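Local coordinates for anti-restriction endonuclease (Enterobacteria phage T4, PDB 3WX4), which inhibits the host McrA restriction endonuclease and, as a DNA mimic, blocks DNA binding by the bacterial histone-like protein H-NS, at residues D16-E19 with K20-K23; S31-N34 with E35-E39; K69-D72 with D73-T77; I80-D84 with Y85-D89. All coordinates share one frame; numbering follows the deposited sequence.

How the contacts relate
Three of the four contacts meet around one hydrophobic interior, an example of local helical order feeding a shared core. Contact 1, on helix 16-24, and contact 2, on helix 26-43, have centres about 14 Å apart and interlock through L18 and L21 against I32, V33 and L36. Contact 4 lies about 12 Å from each, centre to centre: I87 packs on L18, V82 and Y81 on L36, and Y85 meets E35. Contact 3 lies at the start of helix 71-84 and contact 4 near its other end, their centres about 18 Å apart. Contact 3 stays about 10 Å from contact 1, nearest atoms, and instead packs against the sheet and the second subunit.

Contact 1: residues D16-E19 with K20-K23; sequences DILE and KLYK
Backbone bonds hold D16-E19 to K20-K23 as the opening turns of alpha-helix 16-24. K20 N donates to D16 O at 2.9 Å and lies nearly along the C=O axis, whereas Y22 N reaches L18 O, also at 2.9 Å, from 25° outside the carbonyl plane. L21 N to I17 O and K23 N to E19 O complete the i to i+4 pattern. E19 O also receives the flank of a lysine. K23 leaves with CG beside its own backbone N (chi1 -65°), which lays CG over E19 O at 3.3 Å before the chain bends at chi3. The charged ends do not meet: E19 OE1 and K23 NZ remain 6.2 Å apart, so any attraction between them is probably modest. Y22 is turned so that E19 O lies near the plane of its ring, at the edge, while the ring itself meets Y29 edge-to-face. The aliphatic packing is mainly by L18 and L21, buried against helix 26-43, and by I17 against helix 88-91. The helix is thus amphipathic, with D16, K20 and K23 exposed. Within the turn the two leucines touch lightly through their branch ends, L18 CD2 lying 4.4 Å from L21 CD2.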
loop_
_atom_site.group_PDB
_atom_site.type_symbol
_atom_site.label_atom_id
_atom_site.label_comp_id
_atom_site.label_asym_id
_atom_site.label_seq_id
_atom_site.Cartn_x
_atom_site.Cartn_y
_atom_site.Cartn_z
ATOM N N ASP A 16 -9.562 19.202 -4.884
ATOM C CA ASP A 16 -10.358 20.168 -5.646
ATOM C C ASP A 16 -9.930 20.459 -7.106
ATOM O O ASP A 16 -10.771 20.423 -8.030
ATOM C CB ASP A 16 -10.388 21.514 -4.918
ATOM C CG ASP A 16 -11.057 21.440 -3.506
ATOM O OD1 ASP A 16 -11.780 20.450 -3.155
ATOM O OD2 ASP A 16 -10.853 22.436 -2.755
ATOM N N ILE A 17 -8.657 20.790 -7.321
ATOM C CA ILE A 17 -8.248 21.137 -8.665
ATOM C C ILE A 17 -8.416 19.963 -9.649
ATOM O O ILE A 17 -8.651 20.194 -10.847
ATOM C CB ILE A 17 -6.809 21.691 -8.714
ATOM C CG1 ILE A 17 -6.647 22.514 -9.971
ATOM C CG2 ILE A 17 -5.751 20.560 -8.674
ATOM C CD1 ILE A 17 -5.398 23.448 -9.972
ATOM N N LEU A 18 -8.328 18.729 -9.150
ATOM C CA LEU A 18 -8.490 17.560 -10.062
ATOM C C LEU A 18 -9.950 17.349 -10.331
ATOM O O LEU A 18 -10.324 16.975 -11.465
ATOM C CB LEU A 18 -7.896 16.262 -9.482
ATOM C CG LEU A 18 -6.367 16.191 -9.687
ATOM C CD1 LEU A 18 -5.814 15.012 -8.824
ATOM C CD2 LEU A 18 -5.992 16.033 -11.206
ATOM N N GLU A 19 -10.791 17.554 -9.298
ATOM C CA GLU A 19 -12.230 17.421 -9.523
ATOM C C GLU A 19 -12.654 18.460 -10.581
ATOM O O GLU A 19 -13.441 18.155 -11.484
ATOM C CB GLU A 19 -13.031 17.683 -8.249
ATOM C CG GLU A 19 -14.537 17.716 -8.486
ATOM C CD GLU A 19 -15.327 17.957 -7.209
ATOM O OE1 GLU A 19 -14.930 18.922 -6.483
ATOM O OE2 GLU A 19 -16.301 17.206 -6.955
ATOM N N LYS A 20 -12.145 19.684 -10.490
ATOM C CA LYS A 20 -12.495 20.679 -11.477
ATOM C C LYS A 20 -11.963 20.330 -12.875
ATOM O O LYS A 20 -12.610 20.663 -13.876
ATOM C CB LYS A 20 -11.967 22.055 -11.088
ATOM C CG LYS A 20 -12.878 22.770 -10.149
ATOM C CD LYS A 20 -12.161 23.960 -9.519
ATOM C CE LYS A 20 -13.185 25.003 -9.060
ATOM N NZ LYS A 20 -13.932 25.630 -10.249
ATOM N N LEU A 21 -10.757 19.754 -12.950
ATOM C CA LEU A 21 -10.217 19.373 -14.258
ATOM C C LEU A 21 -11.126 18.305 -14.896
ATOM O O LEU A 21 -11.403 18.337 -16.125
ATOM C CB LEU A 21 -8.800 18.803 -14.108
ATOM C CG LEU A 21 -8.168 18.421 -15.466
ATOM C CD1 LEU A 21 -7.915 19.669 -16.252
ATOM C CD2 LEU A 21 -6.879 17.644 -15.248
ATOM N N TYR A 22 -11.582 17.359 -14.089
ATOM C CA TYR A 22 -12.461 16.321 -14.595
ATOM C C TYR A 22 -13.713 16.915 -15.237
ATOM O O TYR A 22 -14.246 16.393 -16.247
ATOM C CB TYR A 22 -12.895 15.373 -13.473
ATOM C CG TYR A 22 -14.078 14.500 -13.849
ATOM C CD1 TYR A 22 -13.915 13.321 -14.631
ATOM C CD2 TYR A 22 -15.354 14.843 -13.472
ATOM C CE1 TYR A 22 -15.033 12.547 -15.008
ATOM C CE2 TYR A 22 -16.475 14.068 -13.834
ATOM C CZ TYR A 22 -16.311 12.921 -14.610
ATOM O OH TYR A 22 -17.429 12.165 -15.000
ATOM N N LYS A 23 -14.246 17.968 -14.619
ATOM C CA LYS A 23 -15.480 18.597 -15.126
ATOM C C LYS A 23 -15.306 19.274 -16.483
ATOM O O LYS A 23 -16.238 19.415 -17.222
ATOM C CB LYS A 23 -15.976 19.662 -14.117
ATOM C CG LYS A 23 -16.398 19.008 -12.772
ATOM C CD LYS A 23 -16.639 20.051 -11.664
ATOM C CE LYS A 23 -17.888 20.884 -11.870
ATOM N NZ LYS A 23 -17.881 22.116 -10.967
#

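Contact 2: residues S31-N34 with E35-E39; sequences SIVN and ELVEE
S31 O accepts the backbone N of E35 at 3.1 Å, beginning a regular run of i to i+4 bonds in the middle of alpha-helix 26-43. The S31 hydroxyl turns back along the same helix, its OG hydrogen-bonded to N27 O. I32 O takes L36 N at 2.8 Å, and L36 CB sits 3.2 Å from the same oxygen. L36 sends CG anti to its backbone N (chi1 171°), and its branches join I32 in the interior, where both meet L18 of helix 16-24; L36 also packs on Y81 and V82 of helix 71-84. V33 comes next. Its carbonyl oxygen receives V37 N from 33° outside the carbonyl plane and is flanked by the methyl V37 CG2 at 3.3 Å. The two valines share a neighbour, F61 of strand 60-65. N34 ends the segment on the outer side; E38 N approaches N34 O from above the carbonyl plane, 39° out of it, while the side-chain ND2 is held by H30 O. The result is an amphipathic helix wedged between the sheet and two other helices, with E35 and E38 on the exposed side. E35 reaches beyond its own helix, its OE2 lying unusually close to Y85 OH, probably as a hydrogen bond. Between the valines, V33 CG1 and V37 CG2 are 4.5 Å apart, a loose contact.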
loop_
_atom_site.group_PDB
_atom_site.type_symbol
_atom_site.label_atom_id
_atom_site.label_comp_id
_atom_site.label_asym_id
_atom_site.label_seq_id
_atom_site.Cartn_x
_atom_site.Cartn_y
_atom_site.Cartn_z
ATOM N N SER A 31 -5.900 10.684 -17.757
ATOM C CA SER A 31 -4.449 10.473 -17.998
ATOM C C SER A 31 -3.675 10.912 -16.770
ATOM O O SER A 31 -2.847 10.166 -16.216
ATOM C CB SER A 31 -3.938 11.347 -19.155
ATOM O OG SER A 31 -4.682 11.091 -20.322
ATOM N N ILE A 32 -3.949 12.117 -16.300
ATOM C CA ILE A 32 -3.170 12.574 -15.142
ATOM C C ILE A 32 -3.415 11.766 -13.894
ATOM O O ILE A 32 -2.470 11.374 -13.191
ATOM C CB ILE A 32 -3.453 14.046 -14.850
ATOM C CG1 ILE A 32 -2.872 14.903 -15.998
ATOM C CG2 ILE A 32 -2.936 14.382 -13.451
ATOM C CD1 ILE A 32 -3.321 16.367 -16.009
ATOM N N VAL A 33 -4.671 11.426 -13.620
ATOM C CA VAL A 33 -4.912 10.697 -12.416
ATOM C C VAL A 33 -4.291 9.313 -12.423
ATOM O O VAL A 33 -3.863 8.785 -11.373
ATOM C CB VAL A 33 -6.411 10.610 -12.157
ATOM C CG1 VAL A 33 -6.722 9.466 -11.294
ATOM C CG2 VAL A 33 -6.838 11.885 -11.523
ATOM N N ASN A 34 -4.214 8.711 -13.603
ATOM C CA ASN A 34 -3.651 7.366 -13.596
ATOM C C ASN A 34 -2.093 7.386 -13.476
ATOM O O ASN A 34 -1.521 6.457 -12.913
ATOM C CB ASN A 34 -4.190 6.586 -14.802
ATOM C CG ASN A 34 -5.630 6.042 -14.536
ATOM O OD1 ASN A 34 -5.798 4.969 -13.887
ATOM N ND2 ASN A 34 -6.672 6.811 -14.958
ATOM N N GLU A 35 -1.441 8.427 -13.998
ATOM C CA GLU A 35 0.008 8.552 -13.850
ATOM C C GLU A 35 0.282 8.958 -12.411
ATOM O O GLU A 35 1.237 8.476 -11.794
ATOM C CB GLU A 35 0.597 9.600 -14.777
ATOM C CG GLU A 35 2.101 9.750 -14.572
ATOM C CD GLU A 35 2.750 10.831 -15.436
ATOM O OE1 GLU A 35 3.322 10.458 -16.475
ATOM O OE2 GLU A 35 2.712 12.060 -15.099
ATOM N N LEU A 36 -0.592 9.796 -11.848
ATOM C CA LEU A 36 -0.413 10.231 -10.476
ATOM C C LEU A 36 -0.402 9.053 -9.504
ATOM O O LEU A 36 0.515 8.902 -8.643
ATOM C CB LEU A 36 -1.502 11.246 -10.097
ATOM C CG LEU A 36 -1.579 11.644 -8.619
ATOM C CD1 LEU A 36 -0.356 12.491 -8.278
ATOM C CD2 LEU A 36 -2.877 12.492 -8.382
ATOM N N VAL A 37 -1.408 8.204 -9.618
ATOM C CA VAL A 37 -1.542 7.042 -8.763
ATOM C C VAL A 37 -0.383 6.082 -8.995
ATOM O O VAL A 37 0.155 5.492 -8.070
ATOM C CB VAL A 37 -2.900 6.321 -9.060
ATOM C CG1 VAL A 37 -2.942 4.965 -8.397
ATOM C CG2 VAL A 37 -4.061 7.221 -8.487
ATOM N N GLU A 38 0.018 5.927 -10.239
ATOM C CA GLU A 38 1.101 4.987 -10.499
ATOM C C GLU A 38 2.417 5.487 -9.893
ATOM O O GLU A 38 3.139 4.711 -9.245
ATOM C CB GLU A 38 1.261 4.805 -11.997
ATOM C CG GLU A 38 2.401 3.867 -12.347
ATOM C CD GLU A 38 2.446 3.669 -13.825
ATOM O OE1 GLU A 38 1.431 3.174 -14.378
ATOM O OE2 GLU A 38 3.473 4.051 -14.431
ATOM N N GLU A 39 2.718 6.765 -10.095
ATOM C CA GLU A 39 3.952 7.333 -9.568
ATOM C C GLU A 39 3.965 7.375 -8.059
ATOM O O GLU A 39 5.024 7.146 -7.467
ATOM C CB GLU A 39 4.249 8.738 -10.138
ATOM C CG GLU A 39 4.803 8.673 -11.567
ATOM C CD GLU A 39 5.283 10.039 -12.136
ATOM O OE1 GLU A 39 5.723 10.052 -13.336
ATOM O OE2 GLU A 39 5.203 11.074 -11.399
#

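Contact 3: residues K69-D72 with D73-T77; sequences KNID and DVLKT
N70 and D73 are brought together at the N-cap of helix 71-84 by complementary torsions: N70 holds CG anti to its backbone N (chi1 -170°), and D73 turns CG beside its own (chi1 -68°). The two side chains cross at about a right angle, D73 OD2 resting 3.1 Å from N70 CB, with the amide and carboxylate planes 57° apart. The capping bond runs from D72 N to N70 OD1 at 3.0 Å. N70 also engages the first turn through its carbonyl, which receives V74 N in the carbonyl plane and D73 N weakly. A water accepts from N70 N at 2.9 Å and donates to D73 OD2, tying the aspartate to the helix start. D73, close to the N-terminus of the helix, is probably stabilised by the helix dipole. K69, bent at chi2, lays its chain across V74; its NZ forms a salt bridge with D46 and donates at 2.7 Å to a second water that is also bonded to T77 OG1. On the side facing the sheet, I71 and V74 rest on V63 of strand 60-65, while I71 and L75 pack on I2 of the second subunit, placing this turn at the dimer contact. Where the two chains cross, V74 CG2 lies 3.6 Å from K69 CG.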
loop_
_atom_site.group_PDB
_atom_site.type_symbol
_atom_site.label_atom_id
_atom_site.label_comp_id
_atom_site.label_asym_id
_atom_site.label_seq_id
_atom_site.Cartn_x
_atom_site.Cartn_y
_atom_site.Cartn_z
ATOM N N LYS A 69 2.157 5.469 9.875
ATOM C CA LYS A 69 2.377 6.543 8.922
ATOM C C LYS A 69 1.348 7.619 9.233
ATOM O O LYS A 69 0.155 7.331 9.414
ATOM C CB LYS A 69 2.212 6.074 7.461
ATOM C CG LYS A 69 2.357 7.214 6.444
ATOM C CD LYS A 69 3.794 7.769 6.303
ATOM C CE LYS A 69 3.894 8.909 5.297
ATOM N NZ LYS A 69 5.292 9.241 4.814
ATOM N N ASN A 70 1.824 8.859 9.271
ATOM C CA ASN A 70 0.996 10.025 9.567
ATOM C C ASN A 70 0.161 10.416 8.334
ATOM O O ASN A 70 0.727 10.834 7.339
ATOM C CB ASN A 70 1.906 11.196 9.919
ATOM C CG ASN A 70 1.146 12.363 10.479
ATOM O OD1 ASN A 70 -0.023 12.607 10.134
ATOM N ND2 ASN A 70 1.812 13.116 11.356
ATOM N N ILE A 71 -1.154 10.327 8.416
ATOM C CA ILE A 71 -1.983 10.668 7.255
ATOM C C ILE A 71 -1.645 12.050 6.714
ATOM O O ILE A 71 -1.504 12.224 5.514
ATOM C CB ILE A 71 -3.492 10.588 7.586
ATOM C CG1 ILE A 71 -4.348 10.787 6.310
ATOM C CG2 ILE A 71 -3.841 11.650 8.578
ATOM C CD1 ILE A 71 -3.946 9.855 5.182
ATOM N N ASP A 72 -1.453 13.042 7.584
ATOM C CA ASP A 72 -1.148 14.378 7.072
ATOM C C ASP A 72 0.138 14.437 6.268
ATOM O O ASP A 72 0.261 15.255 5.328
ATOM C CB ASP A 72 -1.170 15.387 8.217
ATOM C CG ASP A 72 -2.519 15.406 8.902
ATOM O OD1 ASP A 72 -3.538 15.577 8.187
ATOM O OD2 ASP A 72 -2.590 15.212 10.142
ATOM N N ASP A 73 1.107 13.586 6.593
ATOM C CA ASP A 73 2.308 13.588 5.764
ATOM C C ASP A 73 1.979 13.013 4.369
ATOM O O ASP A 73 2.563 13.445 3.354
ATOM C CB ASP A 73 3.435 12.757 6.383
ATOM C CG ASP A 73 3.990 13.400 7.677
ATOM O OD1 ASP A 73 4.090 14.661 7.713
ATOM O OD2 ASP A 73 4.304 12.636 8.624
ATOM N N VAL A 74 1.092 12.026 4.338
ATOM C CA VAL A 74 0.711 11.419 3.068
ATOM C C VAL A 74 0.050 12.484 2.187
ATOM O O VAL A 74 0.354 12.585 1.004
ATOM C CB VAL A 74 -0.289 10.232 3.242
ATOM C CG1 VAL A 74 -0.741 9.729 1.830
ATOM C CG2 VAL A 74 0.385 9.049 4.040
ATOM N N LEU A 75 -0.820 13.303 2.762
ATOM C CA LEU A 75 -1.483 14.314 1.955
ATOM C C LEU A 75 -0.501 15.308 1.385
ATOM O O LEU A 75 -0.656 15.754 0.275
ATOM C CB LEU A 75 -2.577 15.007 2.767
ATOM C CG LEU A 75 -3.582 13.988 3.358
ATOM C CD1 LEU A 75 -4.656 14.730 4.156
ATOM C CD2 LEU A 75 -4.230 13.138 2.265
ATOM N N LYS A 76 0.548 15.651 2.132
ATOM C CA LYS A 76 1.503 16.607 1.641
ATOM C C LYS A 76 2.222 16.033 0.450
ATOM O O LYS A 76 2.532 16.743 -0.509
ATOM C CB LYS A 76 2.565 16.937 2.706
ATOM C CG LYS A 76 2.230 18.070 3.659
ATOM C CD LYS A 76 3.495 18.325 4.540
ATOM C CE LYS A 76 3.311 19.468 5.558
ATOM N NZ LYS A 76 4.561 19.608 6.429
ATOM N N THR A 77 2.553 14.751 0.539
ATOM C CA THR A 77 3.266 14.104 -0.538
ATOM C C THR A 77 2.353 14.087 -1.786
ATOM O O THR A 77 2.784 14.400 -2.889
ATOM C CB THR A 77 3.637 12.670 -0.146
ATOM O OG1 THR A 77 4.533 12.699 0.973
ATOM C CG2 THR A 77 4.356 11.944 -1.317
HETATM O O HOH W 1 4.266 10.540 2.683
HETATM O O HOH W 2 4.680 9.525 9.411
#

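Contact 4: residues I80-D84 with Y85-D89; sequences IYVHD and YEIED
The Y85 ring presents its edge to V82 O, which lies in the ring plane, while Y81 O approaches the same side chain obliquely, 3.4 Å from Y85 CD2. This tyrosine stands where helix 71-84 unwinds into the link to helix 88-91. Its CG lies beside its own backbone N (chi1 -71°), directing the ring back along the preceding turn, and the hydroxyl points to E35 of helix 26-43. The H83 ring also works through its edge: a water in its plane bonds to ND1 at 2.8 Å and donates to E88 OE2, joining the last part of helix 71-84 to the beginning of the short, weakly bonded helix near E88. Backbone bonding here shortens to i to i+3. Y85 N reaches V82 O at 3.0 Å and E86 N reaches H83 O at 2.9 Å, each donor standing well above the carbonyl plane, by 49° and 57°. E86 then takes positive phi and breaks the helix. V82 O gains a further partner in a water that donates to it and accepts from I87 N, bridging the bend. On the inner side, V82 and I87 pack beside I17 of helix 16-24. Their own meeting is a single methyl contact, V82 CG1 to I87 CD1 at 4.2 Å.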
loop_
_atom_site.group_PDB
_atom_site.type_symbol
_atom_site.label_atom_id
_atom_site.label_comp_id
_atom_site.label_asym_id
_atom_site.label_seq_id
_atom_site.Cartn_x
_atom_site.Cartn_y
_atom_site.Cartn_z
ATOM N N ILE A 80 2.276 17.463 -3.422
ATOM C CA ILE A 80 3.495 17.839 -4.148
ATOM C C ILE A 80 3.429 17.288 -5.581
ATOM O O ILE A 80 3.774 17.962 -6.550
ATOM C CB ILE A 80 4.773 17.276 -3.441
ATOM C CG1 ILE A 80 5.133 18.187 -2.255
ATOM C CG2 ILE A 80 5.940 17.224 -4.416
ATOM C CD1 ILE A 80 6.010 17.506 -1.176
ATOM N N TYR A 81 3.021 16.032 -5.705
ATOM C CA TYR A 81 2.901 15.421 -7.032
ATOM C C TYR A 81 1.816 16.116 -7.828
ATOM O O TYR A 81 2.002 16.377 -8.996
ATOM C CB TYR A 81 2.555 13.939 -6.904
ATOM C CG TYR A 81 3.735 13.100 -6.514
ATOM C CD1 TYR A 81 4.385 12.304 -7.456
ATOM C CD2 TYR A 81 4.168 13.054 -5.184
ATOM C CE1 TYR A 81 5.441 11.453 -7.086
ATOM C CE2 TYR A 81 5.212 12.224 -4.798
ATOM C CZ TYR A 81 5.843 11.421 -5.748
ATOM O OH TYR A 81 6.835 10.554 -5.359
ATOM N N VAL A 82 0.686 16.426 -7.193
ATOM C CA VAL A 82 -0.409 17.111 -7.913
ATOM C C VAL A 82 0.039 18.484 -8.433
ATOM O O VAL A 82 -0.152 18.821 -9.618
ATOM C CB VAL A 82 -1.700 17.266 -7.002
ATOM C CG1 VAL A 82 -2.754 18.228 -7.706
ATOM C CG2 VAL A 82 -2.286 15.896 -6.700
ATOM N N HIS A 83 0.685 19.280 -7.570
ATOM C CA HIS A 83 1.111 20.616 -8.007
ATOM C C HIS A 83 2.048 20.561 -9.174
ATOM O O HIS A 83 2.108 21.490 -10.000
ATOM C CB HIS A 83 1.773 21.380 -6.864
ATOM C CG HIS A 83 0.829 21.699 -5.760
ATOM N ND1 HIS A 83 -0.393 22.299 -5.991
ATOM C CD2 HIS A 83 0.907 21.493 -4.423
ATOM C CE1 HIS A 83 -1.027 22.445 -4.837
ATOM N NE2 HIS A 83 -0.263 21.964 -3.873
ATOM N N ASP A 84 2.801 19.476 -9.263
ATOM C CA ASP A 84 3.732 19.380 -10.360
ATOM C C ASP A 84 3.066 19.389 -11.741
ATOM O O ASP A 84 3.699 19.795 -12.706
ATOM C CB ASP A 84 4.596 18.135 -10.216
ATOM C CG ASP A 84 5.779 18.162 -11.174
ATOM O OD1 ASP A 84 6.572 19.137 -11.067
ATOM O OD2 ASP A 84 5.907 17.250 -12.035
ATOM N N TYR A 85 1.804 18.941 -11.855
ATOM C CA TYR A 85 1.134 18.993 -13.164
ATOM C C TYR A 85 0.714 20.422 -13.540
ATOM O O TYR A 85 0.348 20.695 -14.688
ATOM C CB TYR A 85 -0.105 18.097 -13.175
ATOM C CG TYR A 85 0.240 16.637 -13.158
ATOM C CD1 TYR A 85 0.558 15.967 -14.351
ATOM C CD2 TYR A 85 0.316 15.937 -11.962
ATOM C CE1 TYR A 85 0.946 14.643 -14.342
ATOM C CE2 TYR A 85 0.715 14.577 -11.936
ATOM C CZ TYR A 85 1.031 13.944 -13.144
ATOM O OH TYR A 85 1.466 12.626 -13.145
ATOM N N GLU A 86 0.739 21.342 -12.587
ATOM C CA GLU A 86 0.365 22.730 -12.895
ATOM C C GLU A 86 -0.965 22.744 -13.641
ATOM O O GLU A 86 -1.086 23.300 -14.734
ATOM C CB GLU A 86 1.438 23.392 -13.764
ATOM C CG GLU A 86 2.800 23.544 -13.073
ATOM C CD GLU A 86 3.846 24.181 -13.995
ATOM O OE1 GLU A 86 4.476 23.463 -14.811
ATOM O OE2 GLU A 86 4.013 25.420 -13.912
ATOM N N ILE A 87 -1.948 22.111 -13.024
ATOM C CA ILE A 87 -3.269 22.016 -13.612
ATOM C C ILE A 87 -3.953 23.391 -13.789
ATOM O O ILE A 87 -4.809 23.549 -14.647
ATOM C CB ILE A 87 -4.092 21.068 -12.792
ATOM C CG1 ILE A 87 -3.359 19.701 -12.761
ATOM C CG2 ILE A 87 -5.502 20.892 -13.485
ATOM C CD1 ILE A 87 -3.850 18.732 -11.727
ATOM N N GLU A 88 -3.544 24.380 -12.989
ATOM C CA GLU A 88 -4.089 25.735 -13.112
ATOM C C GLU A 88 -3.985 26.200 -14.576
ATOM O O GLU A 88 -4.835 26.913 -15.064
ATOM C CB GLU A 88 -3.285 26.713 -12.227
ATOM C CG GLU A 88 -3.498 26.483 -10.733
ATOM C CD GLU A 88 -2.596 25.393 -10.143
ATOM O OE1 GLU A 88 -1.617 24.949 -10.823
ATOM O OE2 GLU A 88 -2.879 24.995 -8.985
ATOM N N ASP A 89 -2.910 25.817 -15.253
ATOM C CA ASP A 89 -2.701 26.200 -16.633
ATOM C C ASP A 89 -3.929 25.948 -17.523
ATOM O O ASP A 89 -4.291 26.780 -18.359
ATOM C CB ASP A 89 -1.542 25.403 -17.250
ATOM C CG ASP A 89 -0.149 25.870 -16.769
ATOM O OD1 ASP A 89 -0.048 26.698 -15.835
ATOM O OD2 ASP A 89 0.857 25.373 -17.334
HETATM O O HOH W 3 -1.482 21.245 -10.413
HETATM O O HOH W 4 -2.168 22.629 -8.136
#